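Local coordinates for putative ABC transporter subunit, substrate-binding component (Rhodopseudomonas palustris, PDB 4EVQ), which probably serves as the substrate-binding component of an ABC transporter that takes up aromatic acids, and here binds 4-hydroxybenzoate, at residues Y161-E166 and Y211-G216; G27-L32 and V157-A162. All coordinates share one frame; numbering follows the deposited sequence.

Interaction 1. Residues Y161-E166 and Y211-G216; sequences YAAGEE and YAFFSG. With PHB (p-hydroxybenzoic acid), chain H.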
# COMPACT_ATOMS: atom_id res chain seq x y z
N TYR A 161 -12.42 -5.18 -8.18
CA TYR A 161 -12.11 -6.06 -7.07
C TYR A 161 -12.10 -5.19 -5.81
O TYR A 161 -12.20 -3.97 -5.90
CB TYR A 161 -10.82 -6.88 -7.27
CG TYR A 161 -9.52 -6.18 -6.92
CD1 TYR A 161 -8.96 -5.27 -7.78
CD2 TYR A 161 -8.80 -6.48 -5.75
CE1 TYR A 161 -7.75 -4.67 -7.50
CE2 TYR A 161 -7.62 -5.88 -5.47
CZ TYR A 161 -7.07 -4.98 -6.34
OH TYR A 161 -5.87 -4.39 -6.08
N ALA A 162 -11.88 -5.82 -4.66
CA ALA A 162 -12.08 -5.16 -3.37
C ALA A 162 -11.35 -3.85 -3.23
O ALA A 162 -11.88 -2.91 -2.68
CB ALA A 162 -11.73 -6.10 -2.21
N ALA A 163 -10.09 -3.79 -3.64
CA ALA A 163 -9.34 -2.60 -3.38
C ALA A 163 -9.88 -1.43 -4.17
O ALA A 163 -9.97 -0.31 -3.65
CB ALA A 163 -7.85 -2.78 -3.63
N GLY A 164 -10.19 -1.67 -5.44
CA GLY A 164 -10.77 -0.60 -6.25
C GLY A 164 -12.11 -0.18 -5.68
O GLY A 164 -12.39 1.02 -5.54
N GLU A 165 -12.94 -1.14 -5.30
CA GLU A 165 -14.27 -0.83 -4.79
C GLU A 165 -14.14 -0.01 -3.52
O GLU A 165 -14.85 0.99 -3.32
CB GLU A 165 -15.05 -2.13 -4.56
CG GLU A 165 -15.36 -2.93 -5.81
CD GLU A 165 -15.60 -4.46 -5.58
OE1 GLU A 165 -15.73 -5.18 -6.62
OE2 GLU A 165 -15.63 -4.94 -4.42
N GLU A 166 -13.22 -0.38 -2.63
CA GLU A 166 -13.13 0.32 -1.36
C GLU A 166 -12.50 1.69 -1.47
O GLU A 166 -12.86 2.60 -0.72
CB GLU A 166 -12.32 -0.53 -0.38
CG GLU A 166 -13.10 -1.75 0.14
CD GLU A 166 -12.31 -2.69 1.04
OE1 GLU A 166 -11.15 -2.39 1.37
OE2 GLU A 166 -12.88 -3.71 1.46
N TYR A 211 -11.09 10.33 -11.06
CA TYR A 211 -10.42 9.63 -9.96
C TYR A 211 -10.17 8.20 -10.41
O TYR A 211 -11.12 7.49 -10.71
CB TYR A 211 -11.30 9.63 -8.72
CG TYR A 211 -10.83 8.82 -7.53
CD1 TYR A 211 -9.95 9.36 -6.62
CD2 TYR A 211 -11.30 7.55 -7.29
CE1 TYR A 211 -9.56 8.64 -5.52
CE2 TYR A 211 -10.90 6.81 -6.18
CZ TYR A 211 -10.06 7.37 -5.30
OH TYR A 211 -9.68 6.68 -4.15
N ALA A 212 -8.90 7.77 -10.42
CA ALA A 212 -8.55 6.44 -10.88
C ALA A 212 -7.67 5.73 -9.87
O ALA A 212 -6.73 6.30 -9.33
CB ALA A 212 -7.83 6.51 -12.23
N PHE A 213 -7.98 4.45 -9.70
CA PHE A 213 -7.07 3.56 -9.00
C PHE A 213 -6.65 2.44 -9.94
O PHE A 213 -7.48 1.60 -10.35
CB PHE A 213 -7.60 2.95 -7.68
CG PHE A 213 -6.75 1.76 -7.20
CD1 PHE A 213 -5.45 1.95 -6.83
CD2 PHE A 213 -7.23 0.46 -7.24
CE1 PHE A 213 -4.62 0.89 -6.49
CE2 PHE A 213 -6.39 -0.63 -6.91
CZ PHE A 213 -5.09 -0.39 -6.54
N PHE A 214 -5.37 2.46 -10.27
CA PHE A 214 -4.66 1.34 -10.92
C PHE A 214 -3.27 1.37 -10.30
O PHE A 214 -2.88 2.34 -9.63
CB PHE A 214 -4.56 1.53 -12.44
CG PHE A 214 -5.87 1.51 -13.12
CD1 PHE A 214 -6.55 0.34 -13.31
CD2 PHE A 214 -6.49 2.68 -13.52
CE1 PHE A 214 -7.80 0.30 -13.83
CE2 PHE A 214 -7.73 2.67 -14.03
CZ PHE A 214 -8.42 1.50 -14.21
N SER A 215 -2.50 0.30 -10.47
CA SER A 215 -1.16 0.25 -9.93
C SER A 215 -0.34 -0.75 -10.75
O SER A 215 -0.90 -1.66 -11.33
CB SER A 215 -1.29 -0.17 -8.44
OG SER A 215 -0.07 -0.24 -7.79
N GLY A 216 0.95 -0.53 -10.85
CA GLY A 216 1.82 -1.40 -11.63
C GLY A 216 1.78 -1.02 -13.09
O GLY A 216 1.49 0.11 -13.47
C1' PHB H . -4.75 -3.83 -2.91
O1' PHB H . -5.26 -4.76 -3.57
O2' PHB H . -5.02 -3.62 -1.66
C1 PHB H . -3.78 -2.89 -3.51
C2 PHB H . -3.04 -3.30 -4.63
C3 PHB H . -2.14 -2.42 -5.21
C4 PHB H . -2.00 -1.17 -4.70
C5 PHB H . -2.70 -0.75 -3.59
C6 PHB H . -3.58 -1.62 -3.02
O4 PHB H . -1.13 -0.30 -5.26
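With CG of F213 set opposite the backbone N (chi1 165°) and CG of Y161 wedged between its backbone N and carbonyl carbon (chi1 83°), the two rings converge on the bound 4-hydroxybenzoate. They meet through the phenol oxygen of Y161, which sits near the plane of the F213 ring at its edge, OH lying 3.9 Å from CE2. The same phenylalanine ring leans on the start of helix 162-177, its CD2 atom 3.8 Å from CA of G164. The nearby methyl group of A163 comes close to CE2 of F213. This backbone-close packing at G164 makes the approach of helix and strand compact, as the CA separation of 6.2 Å between G164 and F213 also indicates.

The ligand lies across both segments and is gripped at its two ends. Y161 OH donates a hydrogen bond of 2.6 Å to the carboxylate oxygen O1', which lies in the plane of the tyrosine ring at its edge, while CB of A163 packs against that oxygen and against C1'. At the far end the ligand hydroxyl O4 donates to OG of S215 over 2.7 Å, the serine oxygen being turned away from its own backbone N. Between these polar ends F213 turns its edge toward the ligand ring, CZ coming within 3.7 Å of C4. An apolar middle between two polar termini thus matches the para-substituted shape of the ligand. S92 and G115 supply further hydrogen bonds to the ligand. The Y161 ring is also stacked with H91. Residues at or near the C-terminal ends of neighbouring parallel strands, meeting a ligand beside a helix start, are characteristic of the two-lobed periplasmic binding protein fold, seen here in the leucine-binding family.

Interaction 2. Residues G27-L32 and V157-A162; sequences GTYAPL and VTWKYA. With PHB (p-hydroxybenzoic acid), chain H; ACT (acetate ion), chain G.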
# COMPACT_ATOMS: atom_id res chain seq x y z
N GLY A 27 2.83 -11.96 -12.39
CA GLY A 27 1.61 -11.30 -12.76
C GLY A 27 1.65 -9.79 -12.61
O GLY A 27 2.71 -9.13 -12.50
N THR A 28 0.44 -9.25 -12.57
CA THR A 28 0.32 -7.82 -12.76
C THR A 28 0.98 -6.99 -11.62
O THR A 28 1.47 -5.89 -11.83
CB THR A 28 -1.12 -7.44 -12.97
OG1 THR A 28 -1.18 -6.13 -13.59
CG2 THR A 28 -1.83 -7.34 -11.70
N TYR A 29 1.04 -7.57 -10.43
CA TYR A 29 1.61 -6.86 -9.32
C TYR A 29 3.04 -7.31 -8.96
O TYR A 29 3.57 -6.96 -7.92
CB TYR A 29 0.67 -6.98 -8.13
CG TYR A 29 -0.60 -6.13 -8.19
CD1 TYR A 29 -0.67 -4.95 -8.89
CD2 TYR A 29 -1.73 -6.51 -7.48
CE1 TYR A 29 -1.81 -4.16 -8.85
CE2 TYR A 29 -2.88 -5.76 -7.46
CZ TYR A 29 -2.92 -4.57 -8.14
OH TYR A 29 -4.04 -3.76 -8.11
N ALA A 30 3.67 -8.07 -9.85
CA ALA A 30 5.05 -8.47 -9.63
C ALA A 30 6.01 -7.29 -9.25
O ALA A 30 6.84 -7.47 -8.39
CB ALA A 30 5.59 -9.23 -10.86
N PRO A 31 5.88 -6.11 -9.88
CA PRO A 31 6.80 -5.04 -9.47
C PRO A 31 6.58 -4.55 -8.04
O PRO A 31 7.54 -4.11 -7.38
CB PRO A 31 6.50 -3.90 -10.44
CG PRO A 31 5.78 -4.56 -11.55
CD PRO A 31 5.08 -5.72 -11.05
N LEU A 32 5.34 -4.68 -7.57
CA LEU A 32 5.04 -4.29 -6.18
C LEU A 32 5.63 -5.36 -5.23
O LEU A 32 6.19 -5.01 -4.20
CB LEU A 32 3.53 -4.17 -5.96
CG LEU A 32 2.84 -2.92 -6.51
CD1 LEU A 32 2.95 -2.79 -8.04
CD2 LEU A 32 1.40 -2.90 -6.08
N VAL A 157 -12.76 5.52 -12.12
CA VAL A 157 -12.45 4.37 -12.93
C VAL A 157 -11.41 3.51 -12.18
O VAL A 157 -10.39 4.03 -11.70
CB VAL A 157 -11.99 4.78 -14.34
CG1 VAL A 157 -10.80 5.66 -14.31
CG2 VAL A 157 -11.78 3.57 -15.21
N THR A 158 -11.67 2.22 -12.12
CA THR A 158 -10.77 1.32 -11.39
C THR A 158 -11.05 -0.10 -11.80
O THR A 158 -11.92 -0.36 -12.63
CB THR A 158 -10.88 1.50 -9.85
OG1 THR A 158 -9.81 0.80 -9.22
CG2 THR A 158 -12.19 0.99 -9.33
N TRP A 159 -10.30 -1.02 -11.22
CA TRP A 159 -10.51 -2.44 -11.40
C TRP A 159 -11.61 -2.96 -10.48
O TRP A 159 -11.78 -2.48 -9.34
CB TRP A 159 -9.21 -3.21 -11.12
CG TRP A 159 -8.23 -3.23 -12.25
CD1 TRP A 159 -8.51 -3.47 -13.56
CD2 TRP A 159 -6.82 -3.03 -12.17
NE1 TRP A 159 -7.37 -3.48 -14.29
CE2 TRP A 159 -6.30 -3.23 -13.47
CE3 TRP A 159 -5.93 -2.78 -11.13
CZ2 TRP A 159 -4.94 -3.13 -13.76
CZ3 TRP A 159 -4.61 -2.72 -11.40
CH2 TRP A 159 -4.11 -2.86 -12.70
N LYS A 160 -12.34 -3.96 -10.98
CA LYS A 160 -13.46 -4.55 -10.28
C LYS A 160 -12.96 -5.64 -9.29
O LYS A 160 -13.05 -6.84 -9.52
CB LYS A 160 -14.47 -5.11 -11.26
CG LYS A 160 -15.80 -5.49 -10.58
CD LYS A 160 -16.94 -5.83 -11.52
CE LYS A 160 -18.13 -6.30 -10.70
NZ LYS A 160 -17.91 -7.61 -10.02
N TYR A 161 -12.42 -5.18 -8.18
CA TYR A 161 -12.11 -6.06 -7.07
C TYR A 161 -12.10 -5.19 -5.81
O TYR A 161 -12.20 -3.97 -5.90
CB TYR A 161 -10.82 -6.88 -7.27
CG TYR A 161 -9.52 -6.18 -6.92
CD1 TYR A 161 -8.96 -5.27 -7.78
CD2 TYR A 161 -8.80 -6.48 -5.75
CE1 TYR A 161 -7.75 -4.67 -7.50
CE2 TYR A 161 -7.62 -5.88 -5.47
CZ TYR A 161 -7.07 -4.98 -6.34
OH TYR A 161 -5.87 -4.39 -6.08
N ALA A 162 -11.88 -5.82 -4.66
CA ALA A 162 -12.08 -5.16 -3.37
C ALA A 162 -11.35 -3.85 -3.23
O ALA A 162 -11.88 -2.91 -2.68
CB ALA A 162 -11.73 -6.10 -2.21
C1' PHB H . -4.75 -3.83 -2.91
O1' PHB H . -5.26 -4.76 -3.57
O2' PHB H . -5.02 -3.62 -1.66
C1 PHB H . -3.78 -2.89 -3.51
C2 PHB H . -3.04 -3.30 -4.63
C3 PHB H . -2.14 -2.42 -5.21
C4 PHB H . -2.00 -1.17 -4.70
C5 PHB H . -2.70 -0.75 -3.59
C6 PHB H . -3.58 -1.62 -3.02
O4 PHB H . -1.13 -0.30 -5.26
C ACT G . -2.90 -11.50 -12.04
O ACT G . -3.06 -11.70 -13.27
OXT ACT G . -1.78 -11.08 -11.60
CH3 ACT G . -4.01 -11.79 -11.09
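Y29, W159 and Y161 join the two lobes of this periplasmic binding protein across the ligand cleft, an arrangement in which closure on a ligand brings facing loops together. Y29 follows strand 17-23 of one sheet, whereas W159 belongs to strand 153-159 of the other and Y161 to the connection into helix 162-177. The central link is a hydrogen bond of 2.8 Å from Y29 OH to Y161 OH. The two tyrosines approach from opposite directions, the acceptor oxygen lying near the plane of the Y29 ring at its edge. Y161 OH thus accepts from Y29 while donating to the ligand carboxylate, so the two phenols form a hydrogen-bonded chain that ties the first lobe to the carboxylate through the second.

Y29 takes this course because its CG stands beside the backbone N and opposite the carbonyl carbon (chi1 -74°). Over one face of its ring lies PHB C3, 3.7 Å from CZ of Y29; the methyl CG2 of T28 rests over a face too, near the rim. W159 slides past Y29 in the reverse sense, its CZ3 atom 3.5 Å from Y29 OH and 4.1 Å from Y29 CE1. The polar end of the indole is held by D192, NE1 bonding to its backbone oxygen, while F190 and F214 meet the indole edge-to-face. L32, in the first turn of helix 30-46, adds CD2 against the ligand ring. In the turn from G27 to A30, of type I, T28 N donates to an acetate ion, probably from the crystallisation liquor, with OXT accepting at 3.0 Å and an N-H...O angle of 164°.

How the interactions relate
The centres of the two interactions lie about 7 Å apart, and both touch the same ligand while sharing Y161 and A162. Along the chain the order is 27-32, then 157-162 overlapping 161-166, then 211-216. Interaction 1 is internal to the lobe built on the seven-stranded sheet, where strands 153-159 and 209-213 are parallel neighbours and T158 OG1 lies 2.7 Å from F213 O, a probable hydrogen bond. Interaction 2 reaches from that lobe to the other, at the start of helix 30-46. One contact therefore shapes the ligand-binding wall within a lobe, and the second connects this wall to the opposite lobe, consistent with a cleft closed around its ligand.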